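Local coordinates for probable dipeptidase (Pseudomonas aeruginosa, PDB 3B40), which probably hydrolyses dipeptides as a metal-dependent peptidase of the M19 (membrane dipeptidase) family, which has a TIM-barrel fold, at residues Gly104-Arg107 with Gln112-Ile115; Glu120-Leu125 with Lys130-Met135; Val31-Gly36 with Gln95-Lys100. The protein carries 11 engineered substitutions. One frame throughout, in Å; residues are numbered along the deposited sequence.

How the contacts relate
The three contacts follow the chain in series around one parallel sheet. Contact 3 comes first, pairing the loop after strand 25-29 with the middle of helix 87-108. Contact 1 uses the last turns of that same helix, against strand 113-115, and its centre lies about 13 Å from that of contact 3; Met105 and Phe35 pack together between them. Contact 2, its centre about 10 Å from that of contact 1, joins the next helix, 119-127, to strand 131-138, the parallel neighbour of strand 113-115. The centres of contacts 2 and 3 are about 19 Å apart, yet Met135 still touches Tyr99. Consecutive beta-alpha elements of the barrel are thus tied to one another.

Contact 1: residues Gly104-Arg107 with Gln112-Ile115; sequences GMVR and QVGI
The last turn of helix 87-108 meets strand 113-115 in a helix-to-strand connection of the parallel sheet. Strand 62-68, this helix and strand 113-115 follow one another in the chain; the two strands are not neighbours in the sheet, since strand 131-138 lies between them and pairs with both. Val106 and Val113 mark the nearest approach of the backbones, their CA atoms 5.4 Å apart.

Val106 takes part in three of the four residue contacts between helix and strand. Its CG2 lies against the strand. It meets Ile115 CG1 at 3.8 Å and sits 3.9 Å from Gly114 CA, on the main chain of the strand. The same methyl reaches toward Val113 CG1, a looser approach of 4.4 Å. The other methyl of Val106, CG1, anti to the backbone nitrogen (chi1 177°), comes within 4.0 Å of Val113 O.

Ile115 starts out alongside the helix, and the outer part of its side chain then swings in. Its CG1-CD1 arm crosses the Val106 side chain at about a right angle, with CD1 4.1 Å from Val106 CG2. Val113 points its side chain at the helix and brings CG2 to 4.1 Å from Met105 O. Met105 also faces the strand, and its side chain touches Ile133, Phe35 and Val42 as well.

No hydrogen bond crosses between helix and strand. The polar groups of Gly114 are used within the sheet, bonding to Phe131 and Ile133, so the grip of the helix rests on branched aliphatic groups and dispersion, and its direction is set by shape rather than by polar pairing.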
ATOM      1  N   GLY A 104      17.944  10.335   6.305  1.00 20.44           N
ATOM      2  CA  GLY A 104      18.112  11.386   7.297  1.00 21.14           C
ATOM      3  C   GLY A 104      17.634  10.976   8.686  1.00 21.50           C
ATOM      4  O   GLY A 104      18.178  11.456   9.675  1.00 22.77           O
ATOM      5  N   MET A 105      16.621  10.102   8.760  1.00 20.61           N
ATOM      6  CA  MET A 105      16.076   9.588  10.024  1.00 20.12           C
ATOM      7  C   MET A 105      17.122   8.727  10.704  1.00 20.54           C
ATOM      8  O   MET A 105      17.283   8.806  11.905  1.00 21.00           O
ATOM      9  CB  MET A 105      14.781   8.739   9.828  1.00 19.65           C
ATOM     10  CG  MET A 105      13.538   9.502   9.362  1.00 21.57           C
ATOM     11  SD  MET A 105      12.112   8.474   8.833  1.00 18.12           S
ATOM     12  CE  MET A 105      11.664   7.758  10.404  1.00 16.40           C
ATOM     13  N   VAL A 106      17.828   7.916   9.921  1.00 21.35           N
ATOM     14  CA  VAL A 106      18.911   7.057  10.406  1.00 22.04           C
ATOM     15  C   VAL A 106      20.127   7.896  10.812  1.00 23.14           C
ATOM     16  O   VAL A 106      20.783   7.608  11.824  1.00 23.22           O
ATOM     17  CB  VAL A 106      19.340   6.032   9.322  1.00 22.10           C
ATOM     18  CG1 VAL A 106      20.527   5.192   9.809  1.00 22.27           C
ATOM     19  CG2 VAL A 106      18.163   5.130   8.929  1.00 20.90           C
ATOM     20  N   ARG A 107      20.418   8.936  10.033  1.00 23.81           N
ATOM     21  CA  ARG A 107      21.499   9.867  10.384  1.00 25.42           C
ATOM     22  C   ARG A 107      21.247  10.573  11.727  1.00 25.43           C
ATOM     23  O   ARG A 107      22.121  10.593  12.593  1.00 25.82           O
ATOM     24  CB  ARG A 107      21.699  10.906   9.288  1.00 24.82           C
ATOM     25  CG  ARG A 107      22.925  11.804   9.523  1.00 27.53           C
ATOM     26  CD  ARG A 107      23.057  12.915   8.473  1.00 26.80           C
ATOM     27  NE  ARG A 107      21.886  13.791   8.455  1.00 33.05           N
ATOM     28  CZ  ARG A 107      21.054  13.900   7.419  1.00 35.30           C
ATOM     29  NH1 ARG A 107      21.275  13.191   6.314  1.00 35.51           N
ATOM     30  NH2 ARG A 107      20.002  14.713   7.487  1.00 36.12           N
ATOM     31  N   GLN A 112      17.816   4.796  17.332  1.00 23.29           N
ATOM     32  CA  GLN A 112      16.357   4.609  17.334  1.00 22.35           C
ATOM     33  C   GLN A 112      15.792   4.009  16.040  1.00 21.62           C
ATOM     34  O   GLN A 112      14.693   3.430  16.053  1.00 21.96           O
ATOM     35  CB  GLN A 112      15.649   5.935  17.634  1.00 22.71           C
ATOM     36  CG  GLN A 112      15.796   6.456  19.060  1.00 24.80           C
ATOM     37  CD  GLN A 112      14.733   7.480  19.400  1.00 28.84           C
ATOM     38  OE1 GLN A 112      13.572   7.137  19.688  1.00 31.51           O
ATOM     39  NE2 GLN A 112      15.110   8.750  19.363  1.00 30.07           N
ATOM     40  N   VAL A 113      16.521   4.182  14.935  1.00 20.43           N
ATOM     41  CA  VAL A 113      16.061   3.798  13.587  1.00 19.76           C
ATOM     42  C   VAL A 113      17.183   3.207  12.753  1.00 18.93           C
ATOM     43  O   VAL A 113      18.305   3.694  12.801  1.00 18.70           O
ATOM     44  CB  VAL A 113      15.576   5.031  12.772  1.00 20.09           C
ATOM     45  CG1 VAL A 113      14.696   4.587  11.623  1.00 20.04           C
ATOM     46  CG2 VAL A 113      14.842   6.038  13.655  1.00 20.21           C
ATOM     47  N   GLY A 114      16.871   2.171  11.970  1.00 18.13           N
ATOM     48  CA  GLY A 114      17.756   1.744  10.882  1.00 17.05           C
ATOM     49  C   GLY A 114      16.994   1.344   9.610  1.00 16.48           C
ATOM     50  O   GLY A 114      15.790   1.137   9.635  1.00 15.39           O
ATOM     51  N   ILE A 115      17.721   1.167   8.512  1.00 15.92           N
ATOM     52  CA  ILE A 115      17.131   0.599   7.299  1.00 16.06           C
ATOM     53  C   ILE A 115      17.574  -0.859   7.171  1.00 15.64           C
ATOM     54  O   ILE A 115      18.760  -1.160   7.283  1.00 15.88           O
ATOM     55  CB  ILE A 115      17.491   1.426   6.035  1.00 15.81           C
ATOM     56  CG1 ILE A 115      16.955   2.853   6.176  1.00 17.87           C
ATOM     57  CG2 ILE A 115      16.878   0.796   4.763  1.00 16.14           C
ATOM     58  CD1 ILE A 115      17.507   3.853   5.107  1.00 17.41           C
TER

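Contact 2: residues Glu120-Leu125 with Lys130-Met135; sequences EDFRRL and KFAIVM
Phe122 and Leu125 of helix 119-127 lie on Ala132 of strand 131-138, in the second half of the beta-alpha-beta unit formed by strand 113-115, this helix and strand 131-138. The short axes of helix and strand run nearly antiparallel, at 159°, and approach to 7.9 Å.

The aromatic part is a CH-pi contact. Ala132 CB stands over one face of the Phe122 ring, 3.9 Å from its centroid and displaced toward the CD1-CE1 side. Val134 CG2 comes in obliquely on the same CD1-CE1 bond, from across the ring plane, 3.8 Å from Phe122 CD1. The ring gets there because Phe122 CG is anti to its backbone nitrogen (chi1 -169°), which swings the ring over to the strand. It also meets the Phe25 ring at about a right angle, and Leu401 of helix 389-409 packs on it.

Among the aliphatic contacts, Leu125 splits its branches. CD1 lies 3.8 Å from Ala132 CB, whereas CD2 touches Lys130 CD at 3.7 Å, the two side chains crossing at roughly a right angle. Ala132 is thereby held between an aromatic face and a leucine methyl.

The charged end of Lys130 leads away from the helix. Its chain stays extended until it bends at its last torsion, and NZ forms a salt bridge with Glu128, which also pairs with Arg124.

One backbone bond closes the turn between helix and strand: Lys130 N donates to Leu125 O over 2.9 Å.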
ATOM      1  N   GLU A 120      17.233 -10.634   7.585  1.00 16.65           N
ATOM      2  CA  GLU A 120      18.231 -10.698   8.675  1.00 17.91           C
ATOM      3  C   GLU A 120      18.436  -9.367   9.366  1.00 17.17           C
ATOM      4  O   GLU A 120      18.371  -9.295  10.598  1.00 18.34           O
ATOM      5  CB  GLU A 120      19.584 -11.233   8.169  1.00 18.03           C
ATOM      6  CG  GLU A 120      19.542 -12.721   7.759  1.00 22.39           C
ATOM      7  CD  GLU A 120      18.635 -13.034   6.536  1.00 26.05           C
ATOM      8  OE1 GLU A 120      18.658 -12.317   5.498  1.00 23.78           O
ATOM      9  OE2 GLU A 120      17.892 -14.038   6.631  1.00 29.08           O
ATOM     10  N   ASP A 121      18.677  -8.311   8.586  1.00 16.63           N
ATOM     11  CA  ASP A 121      18.841  -6.962   9.134  1.00 16.98           C
ATOM     12  C   ASP A 121      17.603  -6.589   9.920  1.00 16.44           C
ATOM     13  O   ASP A 121      17.707  -5.995  10.994  1.00 16.31           O
ATOM     14  CB  ASP A 121      19.006  -5.913   8.035  1.00 16.01           C
ATOM     15  CG  ASP A 121      20.327  -5.994   7.324  1.00 20.03           C
ATOM     16  OD1 ASP A 121      21.252  -6.684   7.802  1.00 22.67           O
ATOM     17  OD2 ASP A 121      20.428  -5.339   6.256  1.00 22.02           O
ATOM     18  N   PHE A 122      16.433  -6.870   9.352  1.00 15.98           N
ATOM     19  CA  PHE A 122      15.169  -6.517  10.026  1.00 17.23           C
ATOM     20  C   PHE A 122      15.141  -7.129  11.431  1.00 18.41           C
ATOM     21  O   PHE A 122      14.858  -6.423  12.409  1.00 18.50           O
ATOM     22  CB  PHE A 122      13.939  -6.965   9.194  1.00 16.98           C
ATOM     23  CG  PHE A 122      12.633  -6.408   9.696  1.00 17.07           C
ATOM     24  CD1 PHE A 122      12.073  -5.279   9.099  1.00 15.94           C
ATOM     25  CD2 PHE A 122      11.969  -6.998  10.778  1.00 10.96           C
ATOM     26  CE1 PHE A 122      10.865  -4.746   9.565  1.00 15.47           C
ATOM     27  CE2 PHE A 122      10.780  -6.452  11.255  1.00 15.22           C
ATOM     28  CZ  PHE A 122      10.224  -5.335  10.631  1.00 15.93           C
ATOM     29  N   ARG A 123      15.456  -8.423  11.531  1.00 19.12           N
ATOM     30  CA  ARG A 123      15.441  -9.135  12.824  1.00 21.25           C
ATOM     31  C   ARG A 123      16.478  -8.570  13.801  1.00 20.71           C
ATOM     32  O   ARG A 123      16.183  -8.367  14.976  1.00 20.27           O
ATOM     33  CB  ARG A 123      15.628 -10.648  12.644  1.00 20.65           C
ATOM     34  CG  ARG A 123      14.422 -11.336  12.000  1.00 23.19           C
ATOM     35  CD  ARG A 123      14.480 -12.851  12.078  1.00 23.99           C
ATOM     36  NE  ARG A 123      14.261 -13.398  10.747  1.00 31.10           N
ATOM     37  CZ  ARG A 123      13.098 -13.837  10.261  1.00 34.57           C
ATOM     38  NH1 ARG A 123      11.992 -13.864  11.018  1.00 36.07           N
ATOM     39  NH2 ARG A 123      13.062 -14.287   9.004  1.00 34.73           N
ATOM     40  N   ARG A 124      17.679  -8.308  13.292  1.00 21.18           N
ATOM     41  CA  ARG A 124      18.743  -7.642  14.047  1.00 21.62           C
ATOM     42  C   ARG A 124      18.341  -6.271  14.582  1.00 21.92           C
ATOM     43  O   ARG A 124      18.465  -6.008  15.791  1.00 21.90           O
ATOM     44  CB  ARG A 124      20.004  -7.522  13.184  1.00 22.05           C
ATOM     45  CG  ARG A 124      21.189  -6.912  13.905  1.00 24.85           C
ATOM     46  CD  ARG A 124      22.383  -6.796  12.973  1.00 29.76           C
ATOM     47  NE  ARG A 124      22.063  -6.125  11.703  1.00 32.82           N
ATOM     48  CZ  ARG A 124      21.986  -4.801  11.546  1.00 34.58           C
ATOM     49  NH1 ARG A 124      22.201  -3.984  12.571  1.00 34.46           N
ATOM     50  NH2 ARG A 124      21.702  -4.287  10.360  1.00 34.17           N
ATOM     51  N   LEU A 125      17.877  -5.384  13.695  1.00 21.58           N
ATOM     52  CA  LEU A 125      17.458  -4.031  14.102  1.00 21.47           C
ATOM     53  C   LEU A 125      16.383  -4.116  15.164  1.00 21.69           C
ATOM     54  O   LEU A 125      16.418  -3.383  16.159  1.00 22.08           O
ATOM     55  CB  LEU A 125      16.963  -3.189  12.908  1.00 21.44           C
ATOM     56  CG  LEU A 125      17.959  -2.705  11.844  1.00 20.53           C
ATOM     57  CD1 LEU A 125      17.216  -2.270  10.545  1.00 17.84           C
ATOM     58  CD2 LEU A 125      18.829  -1.585  12.392  1.00 19.33           C
ATOM     59  N   LYS A 130      15.728  -0.867  17.459  1.00 23.08           N
ATOM     60  CA  LYS A 130      15.641   0.203  16.470  1.00 22.19           C
ATOM     61  C   LYS A 130      14.463  -0.080  15.529  1.00 21.39           C
ATOM     62  O   LYS A 130      14.299  -1.204  15.075  1.00 21.73           O
ATOM     63  CB  LYS A 130      16.929   0.287  15.637  1.00 21.83           C
ATOM     64  CG  LYS A 130      18.218   0.599  16.399  1.00 21.57           C
ATOM     65  CD  LYS A 130      19.393   0.463  15.451  1.00 23.41           C
ATOM     66  CE  LYS A 130      20.691   0.988  16.032  1.00 26.50           C
ATOM     67  NZ  LYS A 130      21.245   0.041  16.985  1.00 25.79           N
ATOM     68  N   PHE A 131      13.651   0.932  15.251  1.00 20.30           N
ATOM     69  CA  PHE A 131      12.589   0.814  14.261  1.00 18.26           C
ATOM     70  C   PHE A 131      13.228   0.471  12.917  1.00 17.54           C
ATOM     71  O   PHE A 131      14.143   1.157  12.454  1.00 16.20           O
ATOM     72  CB  PHE A 131      11.824   2.125  14.146  1.00 18.24           C
ATOM     73  CG  PHE A 131      10.644   2.074  13.205  1.00 17.09           C
ATOM     74  CD1 PHE A 131       9.436   1.501  13.607  1.00 17.73           C
ATOM     75  CD2 PHE A 131      10.728   2.635  11.927  1.00 18.11           C
ATOM     76  CE1 PHE A 131       8.327   1.492  12.748  1.00 16.79           C
ATOM     77  CE2 PHE A 131       9.620   2.617  11.056  1.00 15.31           C
ATOM     78  CZ  PHE A 131       8.434   2.032  11.471  1.00 16.41           C
ATOM     79  N   ALA A 132      12.729  -0.589  12.296  1.00 16.52           N
ATOM     80  CA  ALA A 132      13.312  -1.093  11.047  1.00 16.66           C
ATOM     81  C   ALA A 132      12.533  -0.631   9.815  1.00 16.92           C
ATOM     82  O   ALA A 132      11.396  -1.065   9.546  1.00 16.94           O
ATOM     83  CB  ALA A 132      13.427  -2.598  11.083  1.00 15.72           C
ATOM     84  N   ILE A 133      13.140   0.287   9.086  1.00 17.43           N
ATOM     85  CA  ILE A 133      12.577   0.745   7.814  1.00 17.24           C
ATOM     86  C   ILE A 133      12.930  -0.233   6.716  1.00 17.18           C
ATOM     87  O   ILE A 133      14.102  -0.602   6.558  1.00 17.09           O
ATOM     88  CB  ILE A 133      13.126   2.129   7.438  1.00 17.81           C
ATOM     89  CG1 ILE A 133      12.577   3.197   8.390  1.00 18.16           C
ATOM     90  CG2 ILE A 133      12.817   2.477   5.950  1.00 17.53           C
ATOM     91  CD1 ILE A 133      13.288   4.545   8.261  1.00 17.86           C
ATOM     92  N   VAL A 134      11.922  -0.659   5.958  1.00 16.36           N
ATOM     93  CA  VAL A 134      12.158  -1.371   4.719  1.00 17.43           C
ATOM     94  C   VAL A 134      11.888  -0.347   3.610  1.00 16.83           C
ATOM     95  O   VAL A 134      10.795   0.223   3.539  1.00 17.12           O
ATOM     96  CB  VAL A 134      11.251  -2.619   4.580  1.00 17.53           C
ATOM     97  CG1 VAL A 134      11.350  -3.198   3.155  1.00 19.24           C
ATOM     98  CG2 VAL A 134      11.633  -3.666   5.635  1.00 17.40           C
ATOM     99  N   MET A 135      12.919  -0.044   2.824  1.00 16.77           N
ATOM    100  CA  MET A 135      12.826   1.009   1.828  1.00 14.69           C
ATOM    101  C   MET A 135      12.153   0.371   0.642  1.00 15.64           C
ATOM    102  O   MET A 135      12.688  -0.566   0.059  1.00 14.65           O
ATOM    103  CB  MET A 135      14.199   1.494   1.373  1.00 14.68           C
ATOM    104  CG  MET A 135      14.129   2.665   0.365  1.00 14.48           C
ATOM    105  SD  MET A 135      15.751   3.436  -0.077  1.00 10.06           S
ATOM    106  CE  MET A 135      16.185   4.121   1.535  1.00 17.73           C
TER

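Contact 3: residues Val31-Gly36 with Gln95-Lys100; sequences VPLDFG and QEIRYK. Engineered in segment 31-36: Val31 (natural residue Ile), Leu33 (natural residue Pro).
The guanidinium of Arg98 has Leu33 over one face and the carbonyl oxygen of Val31 at its edge. Leu33 CG stands 3.8 Å above the plane, off-centre, near the border of the group, and its CD2 continues past Arg98 to Ile97 CG2 at 3.6 Å. Leu33 and Ile97 cross at about a right angle near the surface. Both Val31 and Leu33 are engineered residues.

At the edge, NE and NH1 of Arg98 converge on one acceptor. NE donates to Val31 O over 2.6 Å (146° at the hydrogen), and NH1 reaches that oxygen over 2.9 Å but is more bent, at 133°. The oxygen lies close to the guanidinium plane in both bonds. An extended chain from CG to NE carries the group across to the loop, and NH2 donates to Phe68 O, so bonds on two sides fix the rotation of the plane.

Just beyond, Pro32 to Phe35 form a type I turn. An arginine from helix 87-108 thus ties the loop just after strand 25-29 to the C-terminal end of its parallel neighbour, strand 62-68, where Phe68 is the last residue; this is the end where a TIM barrel carries its active-site loops.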
ATOM      1  N   VAL A  31       5.354   8.079   3.323  1.00 16.36           N
ATOM      2  CA  VAL A  31       6.205   9.161   3.868  1.00 16.85           C
ATOM      3  C   VAL A  31       5.669  10.522   3.354  1.00 18.27           C
ATOM      4  O   VAL A  31       5.712  10.786   2.138  1.00 17.80           O
ATOM      5  CB  VAL A  31       7.692   8.989   3.401  1.00 18.05           C
ATOM      6  CG1 VAL A  31       8.624  10.049   4.059  1.00 17.61           C
ATOM      7  CG2 VAL A  31       8.201   7.571   3.636  1.00 15.39           C
ATOM      8  N   PRO A  32       5.163  11.388   4.277  1.00 19.03           N
ATOM      9  CA  PRO A  32       4.726  12.758   3.954  1.00 19.12           C
ATOM     10  C   PRO A  32       5.939  13.568   3.524  1.00 18.86           C
ATOM     11  O   PRO A  32       7.021  13.435   4.121  1.00 18.67           O
ATOM     12  CB  PRO A  32       4.187  13.286   5.305  1.00 19.35           C
ATOM     13  CG  PRO A  32       3.888  12.031   6.113  1.00 19.50           C
ATOM     14  CD  PRO A  32       5.009  11.105   5.714  1.00 19.45           C
ATOM     15  N   LEU A  33       5.787  14.390   2.496  1.00 18.84           N
ATOM     16  CA  LEU A  33       6.939  15.141   1.994  1.00 18.64           C
ATOM     17  C   LEU A  33       7.582  16.101   3.029  1.00 18.59           C
ATOM     18  O   LEU A  33       8.725  16.506   2.882  1.00 17.73           O
ATOM     19  CB  LEU A  33       6.554  15.900   0.715  1.00 18.47           C
ATOM     20  CG  LEU A  33       6.357  14.940  -0.458  1.00 18.54           C
ATOM     21  CD1 LEU A  33       5.470  15.557  -1.560  1.00 18.20           C
ATOM     22  CD2 LEU A  33       7.728  14.521  -0.988  1.00 17.31           C
ATOM     23  N   ASP A  34       6.839  16.460   4.061  1.00 18.89           N
ATOM     24  CA  ASP A  34       7.366  17.352   5.103  1.00 20.68           C
ATOM     25  C   ASP A  34       7.713  16.601   6.394  1.00 20.18           C
ATOM     26  O   ASP A  34       7.854  17.197   7.453  1.00 20.11           O
ATOM     27  CB  ASP A  34       6.366  18.496   5.375  1.00 20.46           C
ATOM     28  CG  ASP A  34       5.067  18.001   6.010  1.00 23.06           C
ATOM     29  OD1 ASP A  34       4.882  16.763   6.107  1.00 22.35           O
ATOM     30  OD2 ASP A  34       4.226  18.852   6.408  1.00 25.91           O
ATOM     31  N   PHE A  35       7.829  15.280   6.303  1.00 20.84           N
ATOM     32  CA  PHE A  35       8.080  14.457   7.471  1.00 20.74           C
ATOM     33  C   PHE A  35       9.486  14.791   7.965  1.00 22.08           C
ATOM     34  O   PHE A  35      10.417  14.871   7.169  1.00 21.20           O
ATOM     35  CB  PHE A  35       7.995  12.979   7.069  1.00 21.13           C
ATOM     36  CG  PHE A  35       7.959  12.021   8.224  1.00 18.66           C
ATOM     37  CD1 PHE A  35       7.105  12.232   9.306  1.00 19.21           C
ATOM     38  CD2 PHE A  35       8.730  10.868   8.186  1.00 16.98           C
ATOM     39  CE1 PHE A  35       7.061  11.323  10.357  1.00 20.54           C
ATOM     40  CE2 PHE A  35       8.685   9.951   9.219  1.00 21.23           C
ATOM     41  CZ  PHE A  35       7.844  10.181  10.315  1.00 18.97           C
ATOM     42  N   GLY A  36       9.622  15.015   9.269  1.00 22.46           N
ATOM     43  CA  GLY A  36      10.888  15.416   9.854  1.00 24.56           C
ATOM     44  C   GLY A  36      11.096  16.926   9.929  1.00 25.72           C
ATOM     45  O   GLY A  36      12.174  17.368  10.312  1.00 26.20           O
ATOM     46  N   GLN A  95      10.512  11.605  -5.237  1.00 19.13           N
ATOM     47  CA  GLN A  95      11.274  10.398  -4.850  1.00 18.67           C
ATOM     48  C   GLN A  95      12.535  10.786  -4.099  1.00 18.96           C
ATOM     49  O   GLN A  95      12.864  10.182  -3.078  1.00 18.23           O
ATOM     50  CB  GLN A  95      11.707   9.562  -6.051  1.00 17.81           C
ATOM     51  CG  GLN A  95      10.620   8.957  -6.926  1.00 17.10           C
ATOM     52  CD  GLN A  95      11.243   8.108  -8.018  1.00 19.35           C
ATOM     53  OE1 GLN A  95      12.053   8.602  -8.824  1.00 20.56           O
ATOM     54  NE2 GLN A  95      10.876   6.834  -8.062  1.00 16.97           N
ATOM     55  N   GLU A  96      13.248  11.783  -4.611  1.00 18.44           N
ATOM     56  CA  GLU A  96      14.499  12.185  -3.979  1.00 18.96           C
ATOM     57  C   GLU A  96      14.272  12.748  -2.558  1.00 18.12           C
ATOM     58  O   GLU A  96      15.043  12.468  -1.667  1.00 17.59           O
ATOM     59  CB  GLU A  96      15.253  13.181  -4.844  1.00 19.96           C
ATOM     60  CG  GLU A  96      15.855  12.574  -6.123  1.00 23.14           C
ATOM     61  CD  GLU A  96      16.962  11.536  -5.858  1.00 27.82           C
ATOM     62  OE1 GLU A  96      17.813  11.746  -4.962  1.00 30.53           O
ATOM     63  OE2 GLU A  96      16.985  10.511  -6.568  1.00 29.33           O
ATOM     64  N   ILE A  97      13.224  13.553  -2.387  1.00 17.70           N
ATOM     65  CA  ILE A  97      12.822  14.060  -1.088  1.00 17.81           C
ATOM     66  C   ILE A  97      12.591  12.913  -0.116  1.00 18.00           C
ATOM     67  O   ILE A  97      13.123  12.928   1.001  1.00 17.51           O
ATOM     68  CB  ILE A  97      11.583  14.998  -1.199  1.00 18.34           C
ATOM     69  CG1 ILE A  97      12.005  16.295  -1.931  1.00 18.53           C
ATOM     70  CG2 ILE A  97      10.983  15.307   0.210  1.00 18.12           C
ATOM     71  CD1 ILE A  97      10.904  17.235  -2.213  1.00 22.02           C
ATOM     72  N   ARG A  98      11.826  11.907  -0.546  1.00 18.24           N
ATOM     73  CA  ARG A  98      11.503  10.768   0.332  1.00 18.30           C
ATOM     74  C   ARG A  98      12.748   9.972   0.733  1.00 19.23           C
ATOM     75  O   ARG A  98      12.899   9.574   1.905  1.00 18.49           O
ATOM     76  CB  ARG A  98      10.380   9.921  -0.267  1.00 18.12           C
ATOM     77  CG  ARG A  98       9.029  10.619  -0.095  1.00 16.60           C
ATOM     78  CD  ARG A  98       7.897   9.928  -0.804  1.00 15.96           C
ATOM     79  NE  ARG A  98       6.621  10.390  -0.279  1.00 14.98           N
ATOM     80  CZ  ARG A  98       5.711  11.054  -0.990  1.00 19.37           C
ATOM     81  NH1 ARG A  98       4.589  11.446  -0.404  1.00 16.49           N
ATOM     82  NH2 ARG A  98       5.929  11.336  -2.282  1.00 17.55           N
ATOM     83  N   TYR A  99      13.673   9.815  -0.214  1.00 19.49           N
ATOM     84  CA  TYR A  99      14.976   9.199   0.072  1.00 20.13           C
ATOM     85  C   TYR A  99      15.787   9.976   1.116  1.00 19.92           C
ATOM     86  O   TYR A  99      16.403   9.390   2.002  1.00 20.35           O
ATOM     87  CB  TYR A  99      15.802   9.061  -1.222  1.00 21.53           C
ATOM     88  CG  TYR A  99      17.107   8.330  -1.004  1.00 22.41           C
ATOM     89  CD1 TYR A  99      17.134   6.941  -0.897  1.00 23.50           C
ATOM     90  CD2 TYR A  99      18.311   9.023  -0.897  1.00 23.32           C
ATOM     91  CE1 TYR A  99      18.330   6.258  -0.699  1.00 24.73           C
ATOM     92  CE2 TYR A  99      19.525   8.337  -0.682  1.00 24.45           C
ATOM     93  CZ  TYR A  99      19.509   6.964  -0.582  1.00 23.95           C
ATOM     94  OH  TYR A  99      20.675   6.272  -0.380  1.00 27.36           O
ATOM     95  N   LYS A 100      15.808  11.296   0.999  1.00 19.96           N
ATOM     96  CA  LYS A 100      16.550  12.112   1.957  1.00 20.50           C
ATOM     97  C   LYS A 100      15.920  12.057   3.350  1.00 19.35           C
ATOM     98  O   LYS A 100      16.631  12.078   4.354  1.00 18.41           O
ATOM     99  CB  LYS A 100      16.646  13.558   1.487  1.00 21.16           C
ATOM    100  CG  LYS A 100      17.806  13.825   0.527  1.00 25.25           C
ATOM    101  CD  LYS A 100      17.699  15.246  -0.042  1.00 30.40           C
ATOM    102  CE  LYS A 100      17.885  16.334   1.048  1.00 33.10           C
ATOM    103  NZ  LYS A 100      19.234  16.979   1.028  1.00 35.61           N
TER